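Local coordinates for protein putative adenosine kinase (Schistosoma mansoni, PDB 3VAS) that probably phosphorylates adenosine to AMP at the expense of ATP, as a ribokinase-family (pfkB) nucleoside kinase, at residues 35-49 and 65-79. Residues are numbered along the deposited sequence; the frame is centred on the assembly and turned at random.
Sequences LDIIVDADDFMYRKY and TIYDEIQKKKKLNYI. With ADN (adenosine), chain C.
In the ribokinase-like fold of this kinase, an antiparallel strand pair carries Asp36, a ribose-binding residue of the adenosine pocket. Residues 35-40 and 77-79 are joined by two reciprocal pairs of backbone hydrogen bonds, Asp36 with Ile79 and Ile38 with Asn77; Ile38 N to Asn77 O (2.9 Å) is almost straight at 175°. The Asp36 carboxylate divides its oxygens between the sugar hydroxyls: OD2 accepts from adenosine O3' at 2.5 Å, OD1 from O2' at a distance modelled very short. Beside it, on the same face of the sheet, CG2 of Ile79 packs against Asp36 CB and Ile38 CD1. The other face carries Ile37, whose CG2 meets Ile70 CD1, Leu76 CD2 and Tyr78 CE1. Beyond the strand, Met45 CE packs against Ile66 CG1 (3.6 Å), and Lys73 NZ forms a salt bridge with Asp42, using the syn lone pair of OD2 at 2.7 Å. Ile66 CB lies over one face of the Tyr49 ring in a CH-pi contact; Thr65 OG1 and Glu69 OE1 lie at its edge, near the ring plane. Lys48 NZ makes a salt bridge to Glu69 OE2 (2.9 Å), met on the syn side, 29° out of the carboxylate plane, while Tyr49 OH receives a hydrogen bond from Thr65 OG1 (2.7 Å) and donates to Glu69 OE1 at 2.6 Å, nearly along the C-O axis of the Glu69 carboxylate.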
# COMPACT_ATOMS: atom_id res chain seq x y z
N LEU A 35 2.65 13.13 -2.65
CA LEU A 35 1.60 13.87 -3.34
C LEU A 35 1.38 13.25 -4.71
O LEU A 35 2.32 13.13 -5.51
CB LEU A 35 1.98 15.34 -3.47
CG LEU A 35 0.92 16.22 -4.12
CD1 LEU A 35 -0.23 16.48 -3.15
CD2 LEU A 35 1.52 17.53 -4.61
N ASP A 36 0.15 12.84 -4.99
CA ASP A 36 -0.21 12.37 -6.33
C ASP A 36 -0.52 13.55 -7.25
O ASP A 36 -1.27 14.45 -6.90
CB ASP A 36 -1.41 11.42 -6.28
CG ASP A 36 -1.05 10.06 -5.70
OD1 ASP A 36 0.15 9.80 -5.47
OD2 ASP A 36 -1.98 9.24 -5.48
N ILE A 37 0.08 13.53 -8.44
CA ILE A 37 -0.21 14.54 -9.44
C ILE A 37 -0.84 13.85 -10.65
O ILE A 37 -0.15 13.27 -11.48
CB ILE A 37 1.05 15.31 -9.85
CG1 ILE A 37 1.78 15.81 -8.60
CG2 ILE A 37 0.70 16.46 -10.79
CD1 ILE A 37 3.00 16.65 -8.90
N ILE A 38 -2.17 13.92 -10.72
CA ILE A 38 -2.93 13.16 -11.70
C ILE A 38 -3.23 13.98 -12.94
O ILE A 38 -3.85 15.04 -12.87
CB ILE A 38 -4.25 12.65 -11.09
CG1 ILE A 38 -3.97 11.95 -9.75
CG2 ILE A 38 -4.98 11.73 -12.06
CD1 ILE A 38 -5.21 11.57 -8.99
N VAL A 39 -2.79 13.48 -14.09
CA VAL A 39 -2.88 14.22 -15.34
C VAL A 39 -3.41 13.33 -16.46
O VAL A 39 -3.08 12.14 -16.53
CB VAL A 39 -1.50 14.81 -15.73
CG1 VAL A 39 -0.39 13.77 -15.56
CG2 VAL A 39 -1.51 15.35 -17.16
N ASP A 40 -4.25 13.90 -17.32
CA ASP A 40 -4.61 13.25 -18.57
C ASP A 40 -3.42 13.33 -19.52
O ASP A 40 -3.12 14.39 -20.08
CB ASP A 40 -5.84 13.92 -19.19
CG ASP A 40 -7.11 13.62 -18.42
OD1 ASP A 40 -7.18 12.56 -17.77
OD2 ASP A 40 -8.05 14.46 -18.47
N ALA A 41 -2.73 12.21 -19.69
CA ALA A 41 -1.49 12.18 -20.45
C ALA A 41 -1.71 11.91 -21.93
O ALA A 41 -2.61 11.16 -22.32
CB ALA A 41 -0.54 11.14 -19.86
N ASP A 42 -0.88 12.53 -22.76
CA ASP A 42 -0.88 12.27 -24.19
C ASP A 42 -0.18 10.94 -24.45
O ASP A 42 0.62 10.48 -23.64
CB ASP A 42 -0.16 13.39 -24.94
CG ASP A 42 -0.62 14.77 -24.52
OD1 ASP A 42 -1.61 15.28 -25.08
OD2 ASP A 42 0.02 15.36 -23.61
N ASP A 43 -0.48 10.32 -25.59
CA ASP A 43 0.03 8.99 -25.89
C ASP A 43 1.54 8.94 -26.05
O ASP A 43 2.16 7.90 -25.78
CB ASP A 43 -0.65 8.44 -27.15
CG ASP A 43 -2.17 8.48 -27.05
OD1 ASP A 43 -2.75 7.64 -26.34
OD2 ASP A 43 -2.78 9.36 -27.70
N PHE A 44 2.15 10.04 -26.47
CA PHE A 44 3.61 10.06 -26.66
C PHE A 44 4.36 9.87 -25.35
O PHE A 44 5.47 9.32 -25.34
CB PHE A 44 4.08 11.32 -27.41
CG PHE A 44 4.03 12.59 -26.58
CD1 PHE A 44 5.04 12.89 -25.67
CD2 PHE A 44 3.00 13.51 -26.75
CE1 PHE A 44 5.01 14.06 -24.93
CE2 PHE A 44 2.97 14.68 -26.01
CZ PHE A 44 3.97 14.96 -25.10
N MET A 45 3.75 10.32 -24.26
CA MET A 45 4.38 10.29 -22.94
C MET A 45 4.83 8.90 -22.53
O MET A 45 5.88 8.73 -21.91
CB MET A 45 3.43 10.86 -21.88
CG MET A 45 3.11 12.34 -22.06
SD MET A 45 4.45 13.40 -21.52
CE MET A 45 4.53 12.98 -19.79
N TYR A 46 4.02 7.89 -22.87
CA TYR A 46 4.31 6.52 -22.48
C TYR A 46 5.49 5.95 -23.26
O TYR A 46 6.28 5.17 -22.72
CB TYR A 46 3.06 5.64 -22.62
CG TYR A 46 1.90 6.17 -21.80
CD1 TYR A 46 1.73 5.79 -20.48
CD2 TYR A 46 1.01 7.09 -22.35
CE1 TYR A 46 0.68 6.30 -19.72
CE2 TYR A 46 -0.04 7.60 -21.60
CZ TYR A 46 -0.20 7.20 -20.29
OH TYR A 46 -1.23 7.70 -19.54
N ARG A 47 5.61 6.34 -24.52
CA ARG A 47 6.76 5.94 -25.34
C ARG A 47 8.00 6.72 -24.92
O ARG A 47 9.08 6.15 -24.72
CB ARG A 47 6.47 6.16 -26.83
CG ARG A 47 5.12 5.63 -27.30
CD ARG A 47 5.01 5.61 -28.83
NE ARG A 47 5.36 6.89 -29.44
CZ ARG A 47 4.48 7.83 -29.77
NH1 ARG A 47 3.18 7.65 -29.55
NH2 ARG A 47 4.90 8.96 -30.33
N LYS A 48 7.84 8.03 -24.79
CA LYS A 48 8.92 8.93 -24.39
C LYS A 48 9.62 8.49 -23.11
O LYS A 48 10.85 8.51 -23.03
CB LYS A 48 8.38 10.35 -24.25
CG LYS A 48 9.40 11.40 -23.81
CD LYS A 48 8.80 12.79 -23.92
CE LYS A 48 9.77 13.86 -23.45
NZ LYS A 48 9.20 15.22 -23.66
N TYR A 49 8.85 8.08 -22.11
CA TYR A 49 9.42 7.68 -20.83
C TYR A 49 9.45 6.17 -20.61
O TYR A 49 9.73 5.71 -19.50
CB TYR A 49 8.68 8.37 -19.67
CG TYR A 49 8.85 9.87 -19.68
CD1 TYR A 49 7.88 10.71 -20.20
CD2 TYR A 49 10.01 10.44 -19.18
CE1 TYR A 49 8.05 12.07 -20.21
CE2 TYR A 49 10.19 11.80 -19.18
CZ TYR A 49 9.21 12.61 -19.69
OH TYR A 49 9.41 13.97 -19.69
N THR A 65 12.33 14.99 -16.35
CA THR A 65 11.63 16.06 -17.07
C THR A 65 10.11 15.93 -17.01
O THR A 65 9.40 16.89 -17.29
CB THR A 65 12.06 16.13 -18.55
OG1 THR A 65 11.92 14.84 -19.16
CG2 THR A 65 13.52 16.60 -18.67
N ILE A 66 9.62 14.75 -16.64
CA ILE A 66 8.19 14.48 -16.63
C ILE A 66 7.43 15.43 -15.70
O ILE A 66 6.30 15.83 -16.00
CB ILE A 66 7.86 12.99 -16.29
CG1 ILE A 66 6.47 12.62 -16.78
CG2 ILE A 66 7.99 12.70 -14.79
CD1 ILE A 66 6.07 11.19 -16.49
N TYR A 67 8.05 15.81 -14.59
CA TYR A 67 7.38 16.65 -13.60
C TYR A 67 7.18 18.08 -14.10
O TYR A 67 6.12 18.66 -13.90
CB TYR A 67 8.12 16.61 -12.26
CG TYR A 67 8.26 15.20 -11.75
CD1 TYR A 67 7.16 14.52 -11.22
CD2 TYR A 67 9.47 14.52 -11.81
CE1 TYR A 67 7.27 13.22 -10.76
CE2 TYR A 67 9.59 13.22 -11.36
CZ TYR A 67 8.49 12.57 -10.84
OH TYR A 67 8.62 11.28 -10.39
N ASP A 68 8.18 18.64 -14.76
CA ASP A 68 8.03 19.94 -15.40
C ASP A 68 7.07 19.83 -16.57
O ASP A 68 6.29 20.75 -16.84
CB ASP A 68 9.38 20.47 -15.89
CG ASP A 68 10.28 20.94 -14.76
OD1 ASP A 68 9.75 21.45 -13.75
OD2 ASP A 68 11.51 20.80 -14.88
N GLU A 69 7.12 18.69 -17.26
CA GLU A 69 6.31 18.49 -18.46
C GLU A 69 4.81 18.43 -18.17
O GLU A 69 4.03 19.13 -18.82
CB GLU A 69 6.76 17.24 -19.21
CG GLU A 69 6.11 17.10 -20.58
CD GLU A 69 6.84 16.12 -21.49
OE1 GLU A 69 7.63 15.29 -20.97
OE2 GLU A 69 6.63 16.18 -22.72
N ILE A 70 4.40 17.62 -17.20
CA ILE A 70 2.98 17.50 -16.88
C ILE A 70 2.45 18.76 -16.20
O ILE A 70 1.25 18.99 -16.14
CB ILE A 70 2.68 16.29 -15.98
CG1 ILE A 70 3.30 16.47 -14.60
CG2 ILE A 70 3.15 15.00 -16.64
CD1 ILE A 70 3.03 15.33 -13.66
N GLN A 71 3.36 19.59 -15.70
CA GLN A 71 2.98 20.84 -15.03
C GLN A 71 2.52 21.88 -16.06
O GLN A 71 2.01 22.94 -15.70
CB GLN A 71 4.14 21.37 -14.19
CG GLN A 71 3.71 22.20 -13.00
CD GLN A 71 2.81 21.43 -12.05
OE1 GLN A 71 1.77 21.93 -11.62
NE2 GLN A 71 3.21 20.20 -11.70
N LYS A 72 2.71 21.56 -17.33
CA LYS A 72 2.27 22.43 -18.41
C LYS A 72 0.87 22.04 -18.86
O LYS A 72 0.23 22.74 -19.65
CB LYS A 72 3.25 22.36 -19.58
CG LYS A 72 4.64 22.85 -19.23
CD LYS A 72 5.64 22.56 -20.33
CE LYS A 72 6.97 23.21 -20.02
NZ LYS A 72 6.85 24.69 -19.95
N LYS A 73 0.39 20.92 -18.33
CA LYS A 73 -0.94 20.43 -18.65
C LYS A 73 -1.97 21.10 -17.75
O LYS A 73 -1.70 21.38 -16.58
CB LYS A 73 -0.99 18.91 -18.45
CG LYS A 73 -1.76 18.18 -19.53
CD LYS A 73 -1.06 18.29 -20.87
CE LYS A 73 -1.85 17.60 -21.97
NZ LYS A 73 -1.19 17.73 -23.30
N LYS A 74 -3.15 21.38 -18.31
CA LYS A 74 -4.26 21.87 -17.51
C LYS A 74 -4.95 20.70 -16.82
O LYS A 74 -4.55 19.55 -17.02
CB LYS A 74 -5.26 22.62 -18.39
CG LYS A 74 -4.70 23.87 -19.04
CD LYS A 74 -5.72 24.55 -19.94
CE LYS A 74 -5.20 25.87 -20.49
NZ LYS A 74 -3.89 25.71 -21.20
N LYS A 75 -5.96 20.99 -16.01
CA LYS A 75 -6.78 19.96 -15.38
C LYS A 75 -6.00 19.03 -14.44
O LYS A 75 -6.39 17.88 -14.24
CB LYS A 75 -7.51 19.12 -16.44
CG LYS A 75 -8.68 19.81 -17.12
CD LYS A 75 -9.94 19.68 -16.29
CE LYS A 75 -11.18 20.04 -17.11
NZ LYS A 75 -11.12 21.43 -17.63
N LEU A 76 -4.91 19.52 -13.88
CA LEU A 76 -4.13 18.73 -12.93
C LEU A 76 -4.91 18.51 -11.64
O LEU A 76 -5.50 19.44 -11.10
CB LEU A 76 -2.79 19.39 -12.63
CG LEU A 76 -1.71 19.34 -13.72
CD1 LEU A 76 -0.49 20.14 -13.30
CD2 LEU A 76 -1.32 17.90 -14.00
N ASN A 77 -4.90 17.27 -11.15
CA ASN A 77 -5.51 16.96 -9.86
C ASN A 77 -4.44 16.62 -8.83
O ASN A 77 -3.71 15.64 -8.98
CB ASN A 77 -6.51 15.81 -10.01
CG ASN A 77 -7.22 15.47 -8.70
OD1 ASN A 77 -7.21 16.26 -7.75
ND2 ASN A 77 -7.86 14.31 -8.66
N TYR A 78 -4.35 17.44 -7.79
CA TYR A 78 -3.40 17.22 -6.72
C TYR A 78 -4.12 16.57 -5.56
O TYR A 78 -5.15 17.08 -5.10
CB TYR A 78 -2.79 18.55 -6.25
CG TYR A 78 -2.06 19.32 -7.32
CD1 TYR A 78 -0.75 19.01 -7.64
CD2 TYR A 78 -2.68 20.36 -8.00
CE1 TYR A 78 -0.06 19.73 -8.62
CE2 TYR A 78 -2.01 21.08 -8.97
CZ TYR A 78 -0.70 20.76 -9.28
OH TYR A 78 -0.02 21.46 -10.25
N ILE A 79 -3.61 15.44 -5.08
CA ILE A 79 -4.27 14.73 -3.99
C ILE A 79 -3.27 13.89 -3.21
O ILE A 79 -2.35 13.31 -3.79
CB ILE A 79 -5.46 13.87 -4.52
CG1 ILE A 79 -6.23 13.23 -3.37
CG2 ILE A 79 -4.98 12.81 -5.51
CD1 ILE A 79 -7.54 12.57 -3.81
O5' ADN C . -1.66 2.42 -5.14
C5' ADN C . -1.63 3.73 -5.72
C4' ADN C . -0.82 4.68 -4.87
O4' ADN C . 0.55 4.24 -4.82
C3' ADN C . -0.77 6.14 -5.34
O3' ADN C . -1.56 6.95 -4.47
C2' ADN C . 0.72 6.53 -5.19
O2' ADN C . 0.94 7.74 -4.49
C1' ADN C . 1.32 5.34 -4.45
N9 ADN C . 2.73 5.08 -4.77
C8 ADN C . 3.28 5.06 -5.97
N7 ADN C . 4.72 4.79 -5.79
C5 ADN C . 4.97 4.65 -4.39
C6 ADN C . 6.13 4.39 -3.67
N6 ADN C . 7.38 4.22 -4.37
N1 ADN C . 6.08 4.32 -2.29
C2 ADN C . 4.90 4.49 -1.62
N3 ADN C . 3.75 4.74 -2.33
C4 ADN C . 3.81 4.82 -3.74
O HOH W 1 -4.81 16.74 -16.60